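Local atomic coordinates of aldose-aldose oxidoreductase (Caulobacter crescentus, PDB entry 5A04), a protein that probably transfers hydride between aldose sugars such as glucose by means of a tightly held NADP(H), oxidising one and reducing another. Residues Asn248-Glu260 / Pro263-Gly277. Numbering follows the deposited sequence.
Sequences NRYRVSGPKGWVE and PATSYQGQAMRAQLG. With NDP (NADPH dihydro-nicotinamide-adenine-dinucleotide phosphate), chain G.
Arg273 grips Glu260 side-on, two of its nitrogens, NE and NH2, both reaching Glu260 OE2. The salt bridge from Arg273 NE to Glu260 OE2 is 2.8 Å long. OE2 lies in the guanidinium plane, but the arginine approaches tilted from the carboxylate plane. The other oxygen, OE1, takes NE and NH2 of Arg251 from above that plane. The carboxylate is thus shared by two arginines. Arg251 NH2 and Arg273 NH2 both also meet Asp262 of the second subunit, so the network reaches the dimer interface, and the two acids together probably ease the closeness of the NH2 groups.

Trp258 lies beside this network. Gln275 CB sits over one face of its indole, a CH-pi contact 3.7 Å from the centroid of the five-membered ring. The Arg251 guanidinium lies over the opposite face, offset toward the rim. The ring's edge, at CH2, meets the centre of the Arg273 guanidinium face, with the planes 65° apart. Trp258 CG stands between backbone N and carbonyl carbon (chi1 53°), which turns the indole toward strand 272-275, against Gln275 and Arg273. Antiparallel backbone bonds pair Trp258 with Gln275 and Glu260 with Arg273. On the other side of the sheet, Val259 CG2 packs 3.7 Å from Met272 CE.

Farther along, Asn248 OD1 accepts two backbone amides from the same face of its plane. Thr265 N is 2.7 Å from Asn248 OD1, and Ala264 N is 2.9 Å away. This ties strand 247-254 to the loop carrying Thr265 and Tyr267, which line the glucose pocket. Tyr267 OH is 3.2 Å from NADPH C4N, the hydride-carrying carbon. Within the loop, Gln270 NE2 bonds both Ala264 O and Ser266 O.

Strands 257-261 and 272-275 form a hairpin near one end of the C-terminal domain's mixed sheet. Strand 247-254 continues the sheet toward 156-162, while Met272 packs on helix 137-147 and Tyr250 touches both that helix and 182-198.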
# COMPACT_ATOMS: atom_id res chain seq x y z
N ASN A 248 -3.01 -5.82 8.60
CA ASN A 248 -2.37 -5.16 9.72
C ASN A 248 -0.89 -5.16 9.48
O ASN A 248 -0.21 -6.12 9.82
CB ASN A 248 -2.70 -5.85 11.04
CG ASN A 248 -2.26 -5.03 12.25
OD1 ASN A 248 -1.11 -4.61 12.34
ND2 ASN A 248 -3.18 -4.76 13.16
N ARG A 249 -0.38 -4.09 8.90
CA ARG A 249 1.01 -4.13 8.47
C ARG A 249 1.53 -2.76 8.10
O ARG A 249 0.76 -1.85 7.80
CB ARG A 249 1.15 -5.06 7.25
CG ARG A 249 0.37 -4.58 6.02
CD ARG A 249 0.46 -5.60 4.88
NE ARG A 249 0.02 -5.02 3.61
CZ ARG A 249 0.54 -5.33 2.43
NH1 ARG A 249 1.52 -6.23 2.34
NH2 ARG A 249 0.08 -4.74 1.33
N TYR A 250 2.84 -2.63 8.13
CA TYR A 250 3.45 -1.51 7.42
C TYR A 250 4.83 -1.85 6.91
O TYR A 250 5.50 -2.74 7.45
CB TYR A 250 3.50 -0.25 8.29
CG TYR A 250 4.27 -0.25 9.60
CD1 TYR A 250 5.67 -0.31 9.63
CD2 TYR A 250 3.60 -0.10 10.81
CE1 TYR A 250 6.36 -0.25 10.84
CE2 TYR A 250 4.28 -0.04 12.01
CZ TYR A 250 5.66 -0.11 12.02
OH TYR A 250 6.32 -0.02 13.23
N ARG A 251 5.22 -1.18 5.83
CA ARG A 251 6.60 -1.19 5.35
C ARG A 251 7.06 0.25 5.18
O ARG A 251 6.35 1.05 4.56
CB ARG A 251 6.75 -1.95 4.03
CG ARG A 251 8.20 -1.93 3.55
CD ARG A 251 8.39 -2.53 2.17
NE ARG A 251 8.07 -3.95 2.13
CZ ARG A 251 8.28 -4.73 1.08
NH1 ARG A 251 8.80 -4.22 -0.04
NH2 ARG A 251 7.96 -6.01 1.13
N VAL A 252 8.21 0.58 5.75
CA VAL A 252 8.81 1.89 5.53
C VAL A 252 10.09 1.68 4.72
O VAL A 252 10.88 0.78 5.01
CB VAL A 252 9.07 2.64 6.88
CG1 VAL A 252 9.80 1.75 7.89
CG2 VAL A 252 9.82 3.97 6.65
N SER A 253 10.25 2.48 3.66
CA SER A 253 11.36 2.30 2.72
C SER A 253 12.10 3.61 2.44
O SER A 253 11.48 4.68 2.35
CB SER A 253 10.87 1.73 1.38
OG SER A 253 10.00 0.63 1.54
N GLY A 254 13.41 3.50 2.26
CA GLY A 254 14.25 4.60 1.83
C GLY A 254 15.26 4.06 0.82
O GLY A 254 15.21 2.88 0.47
N PRO A 255 16.19 4.91 0.36
CA PRO A 255 17.13 4.52 -0.69
C PRO A 255 18.07 3.40 -0.27
O PRO A 255 18.57 2.67 -1.13
CB PRO A 255 17.93 5.81 -0.95
CG PRO A 255 17.15 6.91 -0.31
CD PRO A 255 16.36 6.31 0.80
N LYS A 256 18.31 3.25 1.03
CA LYS A 256 19.23 2.22 1.51
C LYS A 256 18.56 0.89 1.85
O LYS A 256 19.24 -0.12 2.08
CB LYS A 256 20.00 2.73 2.73
CG LYS A 256 20.92 3.90 2.39
CD LYS A 256 21.44 4.62 3.64
CE LYS A 256 22.29 3.72 4.50
NZ LYS A 256 22.81 4.47 5.68
N GLY A 257 17.23 0.87 1.91
CA GLY A 257 16.52 -0.35 2.21
C GLY A 257 15.18 -0.13 2.89
O GLY A 257 14.65 0.98 2.87
N TRP A 258 14.63 -1.18 3.48
CA TRP A 258 13.29 -1.06 4.03
C TRP A 258 13.09 -2.02 5.21
O TRP A 258 13.85 -2.97 5.40
CB TRP A 258 12.22 -1.31 2.94
CG TRP A 258 12.36 -2.59 2.12
CD1 TRP A 258 12.84 -2.70 0.84
CD2 TRP A 258 11.95 -3.92 2.51
NE1 TRP A 258 12.78 -4.02 0.43
CE2 TRP A 258 12.24 -4.78 1.43
CE3 TRP A 258 11.38 -4.46 3.67
CZ2 TRP A 258 11.99 -6.15 1.48
CZ3 TRP A 258 11.13 -5.82 3.71
CH2 TRP A 258 11.44 -6.65 2.63
N VAL A 259 12.08 -1.73 6.02
CA VAL A 259 11.71 -2.63 7.11
C VAL A 259 10.19 -2.71 7.18
O VAL A 259 9.49 -1.71 6.96
CB VAL A 259 12.32 -2.18 8.48
CG1 VAL A 259 11.99 -0.75 8.80
CG2 VAL A 259 11.87 -3.10 9.60
N GLU A 260 9.69 -3.90 7.44
CA GLU A 260 8.24 -4.07 7.54
C GLU A 260 7.89 -4.94 8.74
O GLU A 260 8.71 -5.73 9.20
CB GLU A 260 7.69 -4.71 6.27
CG GLU A 260 8.09 -6.17 6.07
CD GLU A 260 7.59 -6.75 4.74
OE1 GLU A 260 7.00 -5.99 3.93
OE2 GLU A 260 7.79 -7.96 4.52
N PRO A 263 2.06 -9.25 11.31
CA PRO A 263 1.21 -8.13 11.74
C PRO A 263 2.01 -7.06 12.48
O PRO A 263 3.01 -7.37 13.11
CB PRO A 263 0.22 -8.80 12.70
CG PRO A 263 1.02 -9.93 13.30
CD PRO A 263 1.85 -10.45 12.14
N ALA A 264 1.58 -5.81 12.39
CA ALA A 264 2.35 -4.70 12.95
C ALA A 264 1.83 -4.22 14.32
O ALA A 264 2.62 -3.93 15.22
CB ALA A 264 2.36 -3.52 11.96
N THR A 265 0.51 -4.11 14.47
CA THR A 265 -0.04 -3.43 15.65
C THR A 265 -1.08 -4.30 16.35
O THR A 265 -1.99 -3.83 17.04
CB THR A 265 -0.66 -2.07 15.26
OG1 THR A 265 -1.73 -2.29 14.34
CG2 THR A 265 0.39 -1.16 14.60
N SER A 266 -0.92 -5.60 16.17
CA SER A 266 -1.78 -6.58 16.81
C SER A 266 -1.44 -6.72 18.30
O SER A 266 -0.44 -6.18 18.76
CB SER A 266 -1.64 -7.92 16.10
OG SER A 266 -0.27 -8.25 15.98
N TYR A 267 -2.27 -7.45 19.05
CA TYR A 267 -2.01 -7.64 20.48
C TYR A 267 -0.74 -8.47 20.71
O TYR A 267 -0.00 -8.26 21.67
CB TYR A 267 -3.21 -8.31 21.16
CG TYR A 267 -4.53 -7.56 21.07
CD1 TYR A 267 -4.57 -6.17 20.97
CD2 TYR A 267 -5.75 -8.24 21.10
CE1 TYR A 267 -5.78 -5.49 20.90
CE2 TYR A 267 -6.96 -7.56 21.03
CZ TYR A 267 -6.97 -6.19 20.92
OH TYR A 267 -8.16 -5.50 20.84
N GLN A 268 -0.51 -9.42 19.81
CA GLN A 268 0.70 -10.22 19.82
C GLN A 268 0.98 -10.74 18.41
O GLN A 268 0.19 -10.52 17.49
CB GLN A 268 0.57 -11.40 20.79
CG GLN A 268 -0.69 -12.23 20.57
CD GLN A 268 -0.89 -13.31 21.63
OE1 GLN A 268 -0.05 -13.49 22.52
NE2 GLN A 268 -2.00 -14.03 21.54
N GLY A 269 2.10 -11.42 18.25
CA GLY A 269 2.37 -12.12 17.00
C GLY A 269 3.14 -11.33 15.95
O GLY A 269 3.34 -11.82 14.83
N GLN A 270 3.58 -10.12 16.31
CA GLN A 270 4.42 -9.30 15.42
C GLN A 270 5.57 -10.08 14.79
O GLN A 270 6.25 -10.86 15.46
CB GLN A 270 4.99 -8.10 16.19
CG GLN A 270 4.08 -6.87 16.24
CD GLN A 270 2.99 -6.97 17.29
OE1 GLN A 270 2.81 -8.00 17.94
NE2 GLN A 270 2.25 -5.87 17.46
N ALA A 271 5.79 -9.86 13.50
CA ALA A 271 6.93 -10.43 12.79
C ALA A 271 7.54 -9.34 11.91
O ALA A 271 6.83 -8.73 11.12
CB ALA A 271 6.52 -11.64 11.95
N MET A 272 8.84 -9.13 12.04
CA MET A 272 9.53 -8.09 11.27
C MET A 272 10.49 -8.68 10.24
O MET A 272 11.18 -9.66 10.51
CB MET A 272 10.27 -7.14 12.21
CG MET A 272 11.32 -6.24 11.54
SD MET A 272 12.13 -5.11 12.71
CE MET A 272 10.81 -3.96 13.04
N ARG A 273 10.51 -8.10 9.04
CA ARG A 273 11.46 -8.49 8.01
C ARG A 273 12.15 -7.21 7.52
O ARG A 273 11.51 -6.16 7.44
CB ARG A 273 10.74 -9.21 6.87
CG ARG A 273 11.61 -9.72 5.74
CD ARG A 273 10.78 -10.62 4.82
NE ARG A 273 9.77 -9.88 4.06
CZ ARG A 273 9.65 -9.92 2.74
NH1 ARG A 273 10.48 -10.67 2.02
NH2 ARG A 273 8.70 -9.21 2.13
N ALA A 274 13.44 -7.27 7.23
CA ALA A 274 14.12 -6.07 6.76
C ALA A 274 15.08 -6.37 5.63
O ALA A 274 15.60 -7.48 5.51
CB ALA A 274 14.85 -5.39 7.90
N GLN A 275 15.31 -5.37 4.79
CA GLN A 275 16.24 -5.49 3.68
C GLN A 275 17.17 -4.29 3.79
O GLN A 275 16.76 -3.16 3.51
CB GLN A 275 15.47 -5.53 2.35
CG GLN A 275 16.29 -5.89 1.12
CD GLN A 275 16.86 -4.67 0.45
OE1 GLN A 275 16.12 -3.84 -0.09
NE2 GLN A 275 18.18 -4.55 0.49
N LEU A 276 18.41 -4.51 4.24
CA LEU A 276 19.28 -3.39 4.63
C LEU A 276 20.71 -3.47 4.07
O LEU A 276 21.67 -3.28 4.81
CB LEU A 276 19.36 -3.30 6.15
CG LEU A 276 18.06 -3.02 6.89
CD1 LEU A 276 18.24 -3.18 8.39
CD2 LEU A 276 17.62 -1.62 6.57
N GLY A 277 20.84 -3.73 2.78
CA GLY A 277 22.14 -3.77 2.16
C GLY A 277 22.52 -5.19 1.81
O GLY A 277 23.49 -5.45 1.09
PA NDP G . -16.95 -2.72 24.01
O1A NDP G . -18.25 -2.44 23.34
O2A NDP G . -16.44 -4.13 24.04
O5B NDP G . -16.97 -2.15 25.55
C5B NDP G . -17.45 -0.84 25.55
C4B NDP G . -17.89 -0.58 27.00
O4B NDP G . -18.12 0.82 27.22
C3B NDP G . -19.22 -1.30 27.28
O3B NDP G . -19.01 -2.62 27.69
C2B NDP G . -19.72 -0.51 28.50
O2B NDP G . -19.13 -0.87 29.61
C1B NDP G . -19.16 0.93 28.17
N9A NDP G . -20.20 1.83 27.65
C8A NDP G . -20.62 3.03 28.22
N7A NDP G . -21.62 3.62 27.53
C5A NDP G . -21.85 2.76 26.45
C6A NDP G . -22.75 2.81 25.38
N6A NDP G . -23.62 3.87 25.26
N1A NDP G . -22.80 1.83 24.43
C2A NDP G . -21.89 0.80 24.62
N3A NDP G . -20.98 0.61 25.57
C4A NDP G . -20.98 1.63 26.51
O3 NDP G . -15.93 -1.75 23.12
PN NDP G . -14.35 -2.10 23.19
O1N NDP G . -13.85 -2.30 24.56
O2N NDP G . -13.87 -2.88 21.98
O5D NDP G . -13.72 -0.52 22.74
C5D NDP G . -13.93 0.45 23.72
C4D NDP G . -12.87 1.57 23.47
O4D NDP G . -11.55 0.96 23.47
C3D NDP G . -13.04 2.23 22.05
O3D NDP G . -12.69 3.63 22.12
C2D NDP G . -12.02 1.50 21.20
O2D NDP G . -11.50 2.31 20.16
C1D NDP G . -10.89 1.25 22.25
N1N NDP G . -10.12 0.05 21.91
C2N NDP G . -8.74 0.11 21.82
C3N NDP G . -8.04 -1.02 21.52
C7N NDP G . -6.58 -0.96 21.43
O7N NDP G . -5.91 -1.91 21.00
N7N NDP G . -5.93 0.20 21.84
C4N NDP G . -8.70 -2.33 21.28
C5N NDP G . -10.17 -2.28 21.35
C6N NDP G . -10.81 -1.15 21.66
P2B NDP G . -20.09 -0.97 31.03
O1X NDP G . -20.72 0.40 31.04
O2X NDP G . -20.98 -2.11 30.65
O3X NDP G . -19.05 -1.25 32.11